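Local coordinates for protein fructose-bisphosphate aldolase (Thermus caldophilus, PDB 2FJK) that belongs to the class II aldolases, enzymes built on a TIM-type barrel, and binds 1,3-dihydroxyacetonephosphate, at residues A21-N26 and I45-E50; A76-H81 and F96-I101. All blocks are in the same frame, centred on the assembly; numbering follows the deposited sequence.

Interaction 1 of 2, residues A21-N26 and I45-E50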
loop_
_atom_site.group_PDB
_atom_site.type_symbol
_atom_site.label_atom_id
_atom_site.label_comp_id
_atom_site.label_asym_id
_atom_site.label_seq_id
_atom_site.Cartn_x
_atom_site.Cartn_y
_atom_site.Cartn_z
ATOM N N ALA A 21 12.274 6.475 -20.967
ATOM C CA ALA A 21 11.479 5.358 -20.476
ATOM C C ALA A 21 12.557 4.301 -20.296
ATOM O O ALA A 21 13.357 4.067 -21.205
ATOM C CB ALA A 21 10.444 4.911 -21.519
ATOM N N PHE A 22 12.603 3.690 -19.119
ATOM C CA PHE A 22 13.619 2.692 -18.845
ATOM C C PHE A 22 13.027 1.387 -18.345
ATOM O O PHE A 22 12.211 1.372 -17.417
ATOM C CB PHE A 22 14.621 3.233 -17.826
ATOM C CG PHE A 22 15.234 4.550 -18.217
ATOM C CD1 PHE A 22 14.562 5.745 -17.979
ATOM C CD2 PHE A 22 16.480 4.594 -18.833
ATOM C CE1 PHE A 22 15.120 6.970 -18.346
ATOM C CE2 PHE A 22 17.050 5.814 -19.208
ATOM C CZ PHE A 22 16.366 7.005 -18.963
ATOM N N ASN A 23 13.450 0.293 -18.965
ATOM C CA ASN A 23 12.960 -1.031 -18.606
ATOM C C ASN A 23 13.560 -1.495 -17.299
ATOM O O ASN A 23 14.736 -1.266 -17.033
ATOM C CB ASN A 23 13.284 -2.031 -19.718
ATOM C CG ASN A 23 12.454 -1.799 -20.940
ATOM O OD1 ASN A 23 11.317 -2.276 -21.040
ATOM N ND2 ASN A 23 12.998 -1.039 -21.879
ATOM N N THR A 24 12.727 -2.138 -16.485
ATOM C CA THR A 24 13.144 -2.644 -15.184
ATOM C C THR A 24 12.630 -4.054 -15.038
ATOM O O THR A 24 11.572 -4.379 -15.562
ATOM C CB THR A 24 12.516 -1.879 -14.021
ATOM O OG1 THR A 24 12.561 -0.476 -14.277
ATOM C CG2 THR A 24 13.258 -2.205 -12.737
ATOM N N ASN A 25 13.355 -4.867 -14.287
ATOM C CA ASN A 25 12.955 -6.241 -14.049
ATOM C C ASN A 25 13.062 -6.637 -12.571
ATOM O O ASN A 25 12.592 -7.698 -12.177
ATOM C CB ASN A 25 13.776 -7.175 -14.942
ATOM C CG ASN A 25 13.227 -7.231 -16.361
ATOM O OD1 ASN A 25 12.298 -7.983 -16.638
ATOM N ND2 ASN A 25 13.780 -6.414 -17.255
ATOM N N ASN A 26 13.663 -5.777 -11.751
ATOM C CA ASN A 26 13.769 -6.078 -10.330
ATOM C C ASN A 26 13.976 -4.826 -9.480
ATOM O O ASN A 26 13.745 -3.694 -9.939
ATOM C CB ASN A 26 14.888 -7.106 -10.067
ATOM C CG ASN A 26 16.276 -6.574 -10.385
ATOM O OD1 ASN A 26 16.449 -5.407 -10.718
ATOM N ND2 ASN A 26 17.273 -7.434 -10.271
ATOM N N ILE A 45 9.872 7.533 -16.839
ATOM C CA ILE A 45 8.894 6.490 -17.099
ATOM C C ILE A 45 9.494 5.130 -16.773
ATOM O O ILE A 45 10.576 4.789 -17.252
ATOM C CB ILE A 45 8.460 6.479 -18.584
ATOM C CG1 ILE A 45 7.663 7.746 -18.904
ATOM C CG2 ILE A 45 7.604 5.253 -18.875
ATOM C CD1 ILE A 45 7.265 7.867 -20.364
ATOM N N LEU A 46 8.804 4.363 -15.938
ATOM C CA LEU A 46 9.261 3.019 -15.602
ATOM C C LEU A 46 8.551 2.073 -16.579
ATOM O O LEU A 46 7.323 1.956 -16.576
ATOM C CB LEU A 46 8.914 2.682 -14.148
ATOM C CG LEU A 46 9.678 3.520 -13.118
ATOM C CD1 LEU A 46 9.382 3.041 -11.712
ATOM C CD2 LEU A 46 11.154 3.388 -13.388
ATOM N N ALA A 47 9.331 1.424 -17.437
ATOM C CA ALA A 47 8.777 0.516 -18.434
ATOM C C ALA A 47 8.930 -0.942 -18.041
ATOM O O ALA A 47 10.000 -1.381 -17.617
ATOM C CB ALA A 47 9.445 0.761 -19.800
ATOM N N LEU A 48 7.846 -1.689 -18.169
ATOM C CA LEU A 48 7.883 -3.097 -17.856
ATOM C C LEU A 48 7.311 -3.918 -19.001
ATOM O O LEU A 48 6.128 -3.843 -19.293
ATOM C CB LEU A 48 7.094 -3.396 -16.585
ATOM C CG LEU A 48 7.729 -3.049 -15.243
ATOM C CD1 LEU A 48 7.681 -1.536 -15.013
ATOM C CD2 LEU A 48 6.973 -3.787 -14.148
ATOM N N SER A 49 8.155 -4.720 -19.635
ATOM C CA SER A 49 7.702 -5.569 -20.728
ATOM C C SER A 49 6.836 -6.655 -20.111
ATOM O O SER A 49 6.628 -6.691 -18.889
ATOM C CB SER A 49 8.900 -6.219 -21.412
ATOM O OG SER A 49 9.517 -7.146 -20.522
ATOM N N GLU A 50 6.328 -7.545 -20.952
ATOM C CA GLU A 50 5.523 -8.652 -20.467
ATOM C C GLU A 50 6.481 -9.637 -19.807
ATOM O O GLU A 50 6.095 -10.388 -18.901
ATOM C CB GLU A 50 4.773 -9.306 -21.627
ATOM C CG GLU A 50 3.289 -8.967 -21.635
ATOM C CD GLU A 50 2.601 -9.382 -22.916
ATOM O OE1 GLU A 50 2.878 -10.495 -23.407
ATOM O OE2 GLU A 50 1.777 -8.599 -23.431
HETATM O O HOH W 1 10.773 -4.236 -18.721
#
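Ala47 O is the best-held polar atom here, gripped twice by the neighbouring strand: Thr24 N donates to it at 3.0 Å, almost along the C=O axis, and Asn23 CA sends a C-H toward it at 3.1 Å. Two more backbone bonds zip the parallel strands together. Phe22 N reaches Ile45 O at 3.0 Å, again nearly along the carbonyl axis, whereas Ala47 N meets Phe22 O at 2.9 Å from well above the carbonyl plane, although its N-H points fairly straight (166°). On one face of the sheet Ala21 CB lies against Ile45 CB at 3.9 Å, and farther along Asn23 has CG anti to its carbonyl carbon (chi1 -71°), which brings OD1 over the methyl of Ala47. Phe22 and Leu46 point to the other face, where Phe22 packs on Ile33 of helix 27-38. At the end of the strands a water bridges the segments, accepting from Ser49 N at 2.8 Å and donating to Asn23 OD1 at 3.1 Å. Asn26 and Ser49 then cap the helices that follow, Ser49 OG through Ala52 N. This is neighbouring-strand pairing within a beta-alpha-beta unit of the barrel. Thr24 OG1 is buried without a hydrogen-bond partner, a cost the backbone bonds must outweigh. Asn23 touches 1,3-dihydroxyacetonephosphate, and the water anchored by Ser49 N may help to hold its amide oxygen.

Interaction 2 of 2, residues A76-H81 and F96-I101; sequences AVHLDH and FTSVMI. With 13P (1,3-dihydroxyacetonephosphate), chain E.
Met100, a selenomethionine, and Asp80 both set CG anti to the backbone N (chi1 -178° and -168°), so the two side chains run side by side, and a bend at chi3 (-42°) turns Met100 CE in against Asp80 CA at 3.6 Å. The CB of Asp80 points away from segment 96-101, and Asp80 OD1 accepts from O3 of 1,3-dihydroxyacetonephosphate at 3.1 Å. At the other end Thr97 holds OG1 between its backbone N and carbonyl carbon, where it takes the N-H of Val77 at 3.1 Å; it also bonds to Val3 O. Val77 O answers Thr97 N at 3.0 Å, in the carbonyl plane, with a weak second bond from Ser98 N. Leu79 N, just before Asp80, reaches Ser98 O at 3.1 Å. Val77 CG1 sits over one face of the Phe96 ring, 4.0 Å from its centroid. Strands 75-78 and 98-101 are neighbours in the TIM-type barrel, running the same way and bridged only at His78 and Ser98; the loop after the first carries Asp80 and His81 into the ligand pocket. Accepting from ligand O3 and, weakly, from His208 NE2, Asp80 OD1 would be favoured in the ionised form.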
loop_
_atom_site.group_PDB
_atom_site.type_symbol
_atom_site.label_atom_id
_atom_site.label_comp_id
_atom_site.label_asym_id
_atom_site.label_seq_id
_atom_site.Cartn_x
_atom_site.Cartn_y
_atom_site.Cartn_z
ATOM N N ALA A 76 5.879 7.830 -14.459
ATOM C CA ALA A 76 4.820 7.070 -15.117
ATOM C C ALA A 76 5.259 5.612 -15.180
ATOM O O ALA A 76 6.444 5.321 -15.340
ATOM C CB ALA A 76 4.575 7.599 -16.530
ATOM N N VAL A 77 4.300 4.703 -15.041
ATOM C CA VAL A 77 4.565 3.271 -15.109
ATOM C C VAL A 77 3.838 2.725 -16.355
ATOM O O VAL A 77 2.611 2.620 -16.364
ATOM C CB VAL A 77 4.062 2.579 -13.827
ATOM C CG1 VAL A 77 4.286 1.075 -13.910
ATOM C CG2 VAL A 77 4.790 3.172 -12.602
ATOM N N HIS A 78 4.606 2.406 -17.405
ATOM C CA HIS A 78 4.059 1.909 -18.678
ATOM C C HIS A 78 4.300 0.428 -18.968
ATOM O O HIS A 78 5.337 -0.121 -18.603
ATOM C CB HIS A 78 4.635 2.702 -19.857
ATOM C CG HIS A 78 4.228 4.140 -19.891
ATOM N ND1 HIS A 78 4.116 4.850 -21.067
ATOM C CD2 HIS A 78 3.922 5.009 -18.897
ATOM C CE1 HIS A 78 3.754 6.093 -20.798
ATOM N NE2 HIS A 78 3.630 6.216 -19.489
ATOM N N LEU A 79 3.346 -0.197 -19.660
ATOM C CA LEU A 79 3.435 -1.610 -20.022
ATOM C C LEU A 79 4.500 -1.877 -21.096
ATOM O O LEU A 79 5.387 -2.690 -20.892
ATOM C CB LEU A 79 2.071 -2.130 -20.491
ATOM C CG LEU A 79 2.036 -3.477 -21.235
ATOM C CD1 LEU A 79 2.689 -4.574 -20.404
ATOM C CD2 LEU A 79 0.587 -3.842 -21.550
ATOM N N ASP A 80 4.428 -1.214 -22.240
ATOM C CA ASP A 80 5.451 -1.446 -23.266
ATOM C C ASP A 80 5.258 -2.743 -24.084
ATOM O O ASP A 80 5.501 -3.860 -23.606
ATOM C CB ASP A 80 6.846 -1.441 -22.610
ATOM C CG ASP A 80 7.981 -1.391 -23.619
ATOM O OD1 ASP A 80 7.922 -0.541 -24.532
ATOM O OD2 ASP A 80 8.937 -2.187 -23.489
ATOM N N HIS A 81 4.808 -2.570 -25.320
ATOM C CA HIS A 81 4.595 -3.677 -26.239
ATOM C C HIS A 81 3.723 -4.789 -25.666
ATOM O O HIS A 81 4.132 -5.954 -25.632
ATOM C CB HIS A 81 5.949 -4.243 -26.676
ATOM C CG HIS A 81 6.804 -3.255 -27.409
ATOM N ND1 HIS A 81 8.144 -3.083 -27.140
ATOM C CD2 HIS A 81 6.504 -2.380 -28.397
ATOM C CE1 HIS A 81 8.633 -2.142 -27.928
ATOM N NE2 HIS A 81 7.659 -1.699 -28.700
ATOM N N PHE A 96 -0.772 0.167 -13.549
ATOM C CA PHE A 96 0.006 0.910 -14.527
ATOM C C PHE A 96 -0.788 2.149 -14.919
ATOM O O PHE A 96 -2.019 2.124 -14.965
ATOM C CB PHE A 96 0.298 0.047 -15.756
ATOM C CG PHE A 96 1.308 -1.049 -15.502
ATOM C CD1 PHE A 96 1.310 -1.754 -14.299
ATOM C CD2 PHE A 96 2.232 -1.399 -16.478
ATOM C CE1 PHE A 96 2.217 -2.794 -14.075
ATOM C CE2 PHE A 96 3.145 -2.439 -16.267
ATOM C CZ PHE A 96 3.138 -3.136 -15.067
ATOM N N THR A 97 -0.072 3.230 -15.202
ATOM C CA THR A 97 -0.708 4.491 -15.559
ATOM C C THR A 97 -0.752 4.738 -17.064
ATOM O O THR A 97 -1.298 5.744 -17.527
ATOM C CB THR A 97 0.012 5.648 -14.866
ATOM O OG1 THR A 97 1.375 5.685 -15.298
ATOM C CG2 THR A 97 -0.034 5.450 -13.362
ATOM N N SER A 98 -0.175 3.807 -17.815
ATOM C CA SER A 98 -0.156 3.884 -19.269
ATOM C C SER A 98 0.128 2.497 -19.836
ATOM O O SER A 98 1.053 1.803 -19.396
ATOM C CB SER A 98 0.923 4.850 -19.739
ATOM O OG SER A 98 1.283 5.774 -18.716
ATOM N N VAL A 99 -0.680 2.087 -20.807
ATOM C CA VAL A 99 -0.501 0.787 -21.419
ATOM C C VAL A 99 -0.236 0.921 -22.899
ATOM O O VAL A 99 -0.473 1.971 -23.506
ATOM C CB VAL A 99 -1.731 -0.105 -21.241
ATOM C CG1 VAL A 99 -1.990 -0.337 -19.766
ATOM C CG2 VAL A 99 -2.933 0.532 -21.926
HETATM N N MSE A 100 0.244 -0.169 -23.478
HETATM C CA MSE A 100 0.566 -0.189 -24.883
HETATM C C MSE A 100 0.282 -1.549 -25.472
HETATM O O MSE A 100 0.679 -2.581 -24.921
HETATM C CB MSE A 100 2.039 0.137 -25.071
HETATM C CG MSE A 100 2.463 0.198 -26.502
HETATM SE SE MSE A 100 4.356 0.277 -26.573
HETATM C CE MSE A 100 4.683 1.538 -25.141
ATOM N N ILE A 101 -0.418 -1.544 -26.594
ATOM C CA ILE A 101 -0.739 -2.769 -27.284
ATOM C C ILE A 101 0.051 -2.712 -28.584
ATOM O O ILE A 101 0.065 -1.690 -29.272
ATOM C CB ILE A 101 -2.256 -2.854 -27.578
ATOM C CG1 ILE A 101 -2.565 -4.111 -28.382
ATOM C CG2 ILE A 101 -2.716 -1.599 -28.316
ATOM C CD1 ILE A 101 -2.314 -5.397 -27.631
HETATM P P 13P E . 16.591 -1.425 -26.802
HETATM O O1P 13P E . 16.937 -2.987 -26.908
HETATM O O2P 13P E . 17.264 -0.730 -28.055
HETATM O O3P 13P E . 17.210 -0.851 -25.490
HETATM O O1 13P E . 14.993 -1.260 -26.798
HETATM C C1 13P E . 14.416 -0.207 -26.030
HETATM C C2 13P E . 12.970 -0.149 -26.454
HETATM O O2 13P E . 12.697 -0.073 -27.650
HETATM C C3 13P E . 11.847 -0.183 -25.419
HETATM O O3 13P E . 10.578 -0.237 -26.063
#

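Overall arrangement
The two contacts are in series along the chain, their centres about 9 Å apart, and they meet where strands 44-47 and 75-78 lie side by side in the parallel sheet. Leu46 joins them with both backbone groups: its N lies 2.6 Å from Ala76 O and its O 2.9 Å from His78 N, both probable hydrogen bonds. Farther along, Leu48 O packs on Leu79 CD1 at 3.7 Å, and the Leu48 side chain touches Phe96 of interaction 2. At the pocket end Asn23 OD1 stands 3.4 Å from Asp80 OD2. Interaction 1 supplies Asn23 and interaction 2 supplies Asp80 and His81 to the same 1,3-dihydroxyacetonephosphate site.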